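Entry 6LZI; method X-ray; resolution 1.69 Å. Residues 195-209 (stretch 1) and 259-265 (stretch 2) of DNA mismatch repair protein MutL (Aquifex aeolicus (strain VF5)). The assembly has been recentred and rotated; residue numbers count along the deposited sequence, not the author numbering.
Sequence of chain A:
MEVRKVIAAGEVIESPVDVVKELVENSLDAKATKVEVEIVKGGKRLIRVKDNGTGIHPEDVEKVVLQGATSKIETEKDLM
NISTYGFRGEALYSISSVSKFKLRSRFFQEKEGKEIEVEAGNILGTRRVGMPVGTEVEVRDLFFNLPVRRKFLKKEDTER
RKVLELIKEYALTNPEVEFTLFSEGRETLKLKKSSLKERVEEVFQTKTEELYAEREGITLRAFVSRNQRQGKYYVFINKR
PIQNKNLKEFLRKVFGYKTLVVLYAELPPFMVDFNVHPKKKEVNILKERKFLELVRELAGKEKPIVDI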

# COMPACT_ATOMS: atom_id res chain seq x y z
N SER A 195 12.00 12.51 -4.21
CA SER A 195 11.82 12.37 -5.63
C SER A 195 11.60 10.90 -5.91
O SER A 195 11.81 10.04 -5.03
CB SER A 195 13.05 12.85 -6.37
OG SER A 195 14.09 11.89 -6.20
N LEU A 196 11.13 10.61 -7.09
CA LEU A 196 10.89 9.20 -7.43
C LEU A 196 12.18 8.39 -7.37
O LEU A 196 12.21 7.29 -6.80
CB LEU A 196 10.22 9.05 -8.80
CG LEU A 196 9.90 7.63 -9.31
CD1 LEU A 196 9.03 6.87 -8.37
CD2 LEU A 196 9.28 7.65 -10.72
N LYS A 197 13.25 8.91 -7.99
CA LYS A 197 14.51 8.18 -7.98
C LYS A 197 15.04 7.97 -6.57
O LYS A 197 15.50 6.87 -6.24
CB LYS A 197 15.56 8.91 -8.85
CG LYS A 197 16.80 8.04 -9.05
CD LYS A 197 17.76 8.74 -9.97
CE LYS A 197 18.69 7.74 -10.57
NZ LYS A 197 19.76 7.84 -9.61
N GLU A 198 14.94 8.99 -5.70
CA GLU A 198 15.30 8.82 -4.30
C GLU A 198 14.45 7.75 -3.63
O GLU A 198 14.96 6.96 -2.81
CB GLU A 198 15.16 10.13 -3.52
CG GLU A 198 16.23 11.09 -3.88
CD GLU A 198 15.80 12.54 -3.72
OE1 GLU A 198 14.66 12.83 -3.26
OE2 GLU A 198 16.63 13.41 -4.07
N ARG A 199 13.15 7.70 -3.99
CA ARG A 199 12.23 6.75 -3.37
C ARG A 199 12.53 5.32 -3.82
O ARG A 199 12.56 4.39 -3.00
CB ARG A 199 10.79 7.16 -3.72
CG ARG A 199 9.69 6.14 -3.38
CD ARG A 199 9.74 5.74 -1.89
NE ARG A 199 9.47 6.89 -1.03
CZ ARG A 199 8.27 7.33 -0.69
NH1 ARG A 199 7.10 6.80 -1.09
NH2 ARG A 199 8.23 8.33 0.17
N VAL A 200 12.83 5.14 -5.11
CA VAL A 200 13.27 3.83 -5.56
C VAL A 200 14.49 3.37 -4.79
O VAL A 200 14.58 2.21 -4.40
CB VAL A 200 13.55 3.86 -7.07
CG1 VAL A 200 14.10 2.54 -7.51
CG2 VAL A 200 12.19 4.03 -7.71
N GLU A 201 15.45 4.26 -4.63
CA GLU A 201 16.73 3.87 -4.07
C GLU A 201 16.59 3.55 -2.58
O GLU A 201 17.23 2.61 -2.09
CB GLU A 201 17.73 4.95 -4.38
CG GLU A 201 18.02 4.91 -5.87
CD GLU A 201 18.98 5.95 -6.35
OE1 GLU A 201 19.41 5.81 -7.50
OE2 GLU A 201 19.34 6.86 -5.58
N GLU A 202 15.76 4.33 -1.87
CA GLU A 202 15.49 4.02 -0.46
C GLU A 202 14.84 2.65 -0.33
O GLU A 202 15.22 1.86 0.55
CB GLU A 202 14.61 5.11 0.17
CG GLU A 202 15.26 6.47 0.31
CD GLU A 202 16.56 6.45 1.11
OE1 GLU A 202 16.63 5.83 2.21
OE2 GLU A 202 17.53 7.03 0.61
N VAL A 203 13.86 2.36 -1.20
CA VAL A 203 13.10 1.09 -1.13
C VAL A 203 14.03 -0.09 -1.35
O VAL A 203 13.98 -1.09 -0.62
CB VAL A 203 11.95 1.08 -2.15
CG1 VAL A 203 11.35 -0.44 -2.38
CG2 VAL A 203 10.82 2.01 -1.72
N PHE A 204 14.84 -0.03 -2.40
CA PHE A 204 15.66 -1.19 -2.75
C PHE A 204 17.08 -1.16 -2.18
O PHE A 204 17.84 -2.11 -2.42
CB PHE A 204 15.67 -1.37 -4.27
CG PHE A 204 14.33 -1.79 -4.79
CD1 PHE A 204 13.82 -3.07 -4.55
CD2 PHE A 204 13.52 -0.85 -5.38
CE1 PHE A 204 12.53 -3.41 -4.98
CE2 PHE A 204 12.26 -1.12 -5.81
CZ PHE A 204 11.72 -2.44 -5.62
N GLN A 205 17.44 -0.10 -1.45
CA GLN A 205 18.73 0.05 -0.80
C GLN A 205 19.90 -0.13 -1.78
O GLN A 205 20.86 -0.85 -1.53
CB GLN A 205 18.85 -0.91 0.39
CG GLN A 205 17.69 -0.74 1.35
CD GLN A 205 18.05 -1.05 2.77
OE1 GLN A 205 18.96 -1.83 3.04
NE2 GLN A 205 17.35 -0.41 3.70
N THR A 206 19.81 0.55 -2.93
CA THR A 206 20.87 0.47 -3.89
C THR A 206 20.79 1.72 -4.75
O THR A 206 19.74 2.37 -4.81
CB THR A 206 20.75 -0.79 -4.74
OG1 THR A 206 21.87 -0.88 -5.61
CG2 THR A 206 19.43 -0.75 -5.52
N LYS A 207 21.89 2.03 -5.41
CA LYS A 207 21.95 3.12 -6.37
C LYS A 207 21.50 2.62 -7.73
O LYS A 207 21.81 1.50 -8.13
CB LYS A 207 23.37 3.69 -6.45
CG LYS A 207 23.57 4.55 -7.65
CD LYS A 207 22.71 5.80 -7.56
CE LYS A 207 23.06 6.76 -8.64
NZ LYS A 207 22.18 7.95 -8.48
N THR A 208 20.72 3.44 -8.42
CA THR A 208 20.16 3.08 -9.70
C THR A 208 20.58 4.09 -10.75
O THR A 208 20.97 5.22 -10.45
CB THR A 208 18.62 2.98 -9.69
OG1 THR A 208 18.05 4.29 -9.58
CG2 THR A 208 18.04 2.03 -8.55
N GLU A 209 20.45 3.66 -11.99
CA GLU A 209 20.58 4.51 -13.17
C GLU A 209 19.19 4.63 -13.75
O GLU A 209 18.46 3.62 -13.84
CB GLU A 209 21.52 3.93 -14.22
CG GLU A 209 21.64 4.83 -15.45
CD GLU A 209 22.67 4.32 -16.47
OE1 GLU A 209 22.92 5.04 -17.48
OE2 GLU A 209 23.23 3.22 -16.26
N THR A 259 19.74 -8.44 -11.95
CA THR A 259 19.55 -6.98 -12.05
C THR A 259 18.25 -6.51 -11.37
O THR A 259 17.22 -7.18 -11.45
CB THR A 259 19.55 -6.50 -13.53
OG1 THR A 259 20.74 -6.94 -14.19
CG2 THR A 259 19.45 -4.97 -13.63
N LEU A 260 18.28 -5.36 -10.69
CA LEU A 260 17.03 -4.74 -10.25
C LEU A 260 16.50 -3.84 -11.37
O LEU A 260 17.25 -3.01 -11.90
CB LEU A 260 17.26 -3.89 -8.99
CG LEU A 260 16.06 -2.97 -8.74
CD1 LEU A 260 14.86 -3.77 -8.20
CD2 LEU A 260 16.57 -1.86 -7.84
N VAL A 261 15.22 -4.01 -11.72
CA VAL A 261 14.60 -3.22 -12.78
C VAL A 261 13.26 -2.72 -12.28
O VAL A 261 12.39 -3.54 -11.96
CB VAL A 261 14.40 -4.01 -14.08
CG1 VAL A 261 13.74 -3.11 -15.11
CG2 VAL A 261 15.74 -4.58 -14.63
N VAL A 262 13.09 -1.40 -12.19
CA VAL A 262 11.81 -0.84 -11.82
C VAL A 262 11.33 -0.05 -13.00
O VAL A 262 11.92 0.98 -13.34
CB VAL A 262 11.87 0.06 -10.57
CG1 VAL A 262 10.46 0.51 -10.21
CG2 VAL A 262 12.59 -0.67 -9.43
N LEU A 263 10.26 -0.51 -13.62
CA LEU A 263 9.78 0.06 -14.87
C LEU A 263 8.45 0.76 -14.65
O LEU A 263 7.47 0.13 -14.23
CB LEU A 263 9.63 -1.02 -15.94
CG LEU A 263 8.97 -0.60 -17.26
CD1 LEU A 263 9.86 0.34 -18.06
CD2 LEU A 263 8.62 -1.83 -18.08
N TYR A 264 8.42 2.05 -14.95
CA TYR A 264 7.19 2.85 -14.96
C TYR A 264 6.78 3.07 -16.40
O TYR A 264 7.46 3.79 -17.14
CB TYR A 264 7.42 4.19 -14.26
CG TYR A 264 7.78 4.01 -12.80
CD1 TYR A 264 9.12 3.77 -12.41
CD2 TYR A 264 6.79 4.06 -11.85
CE1 TYR A 264 9.40 3.61 -11.03
CE2 TYR A 264 7.08 3.87 -10.48
CZ TYR A 264 8.41 3.67 -10.11
OH TYR A 264 8.73 3.46 -8.79
N ALA A 265 5.69 2.43 -16.80
CA ALA A 265 5.17 2.55 -18.15
C ALA A 265 3.90 3.40 -18.10
O ALA A 265 3.06 3.23 -17.22
CB ALA A 265 4.86 1.17 -18.74

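Helix 196-204 packs against strand 260-265, running roughly antiparallel to it, with 144° between their N-to-C directions. The axes come within 11.0 Å, which leaves room for one layer of side chains from each. No hydrogen bond joins the two stretches. The contact is apolar and buries 320 Å², both sides summed.

Leu 196, Val 200 and Phe 204 lie four residues apart, so they fall on one side of the helix. Leu 260, Val 262 and Tyr 264 alternate along the strand, so they project from one face of it. All six point their CA-to-CB bonds toward the partner. They pair in reverse order, as the antiparallel run requires.

Leu 260 covers the most surface, with 78 Å² of its area buried by stretch 1. Leu 260 CD1 sits over one face of the Phe 204 ring, 3.9 Å from the ring centroid and 12° off the normal, a CH-pi contact. Leu 260 CD2 lies 3.7 Å from Phe 204 CB and also meets the segment after the helix. There Leu 260 CD2 is 3.8 Å from Thr 206 CG2 and 4.2 Å from Thr 208 CG2. A branched leucine suits this place because it can reach the ring and the threonine methyls together.

Tyr 264 closes the other end. Its ring receives Leu 196 over one face, with Leu 196 CD2 4.1 Å from the Tyr 264 ring centroid and 10° off the normal. Leu 196 CD1 lies 3.4 Å from Tyr 264 OH. Val 200 CG2 approaches the ring edge and is 3.7 Å from Tyr 264 OH. The hydroxyl is not left unsatisfied among these methyls, since it is hydrogen-bonded elsewhere in the structure.

Phe 204 is the main contributor from the helix, with 48 Å² covered. With chi1 -68° (m) and chi2 -71°, the Phe 204 ring presents one face to Leu 260 CD1, and Phe 204 CE2 lies 3.7 Å from Val 262 CG2. Val 262 CG2 is also 4.0 Å from Val 200 CG1. These compact valines fit the middle of the contact, where Val 200 CA and Val 262 CA are 7.9 Å apart.

Stretch 1 also has polar bonds of its own. Glu 198 N donates to Ser 195 OG at 3.1 Å, capping the helix. Glu 201 OE1 accepts from Thr 208 N and Thr 208 OG1, both at 2.9 Å. These bonds tie the segment after the helix back to it.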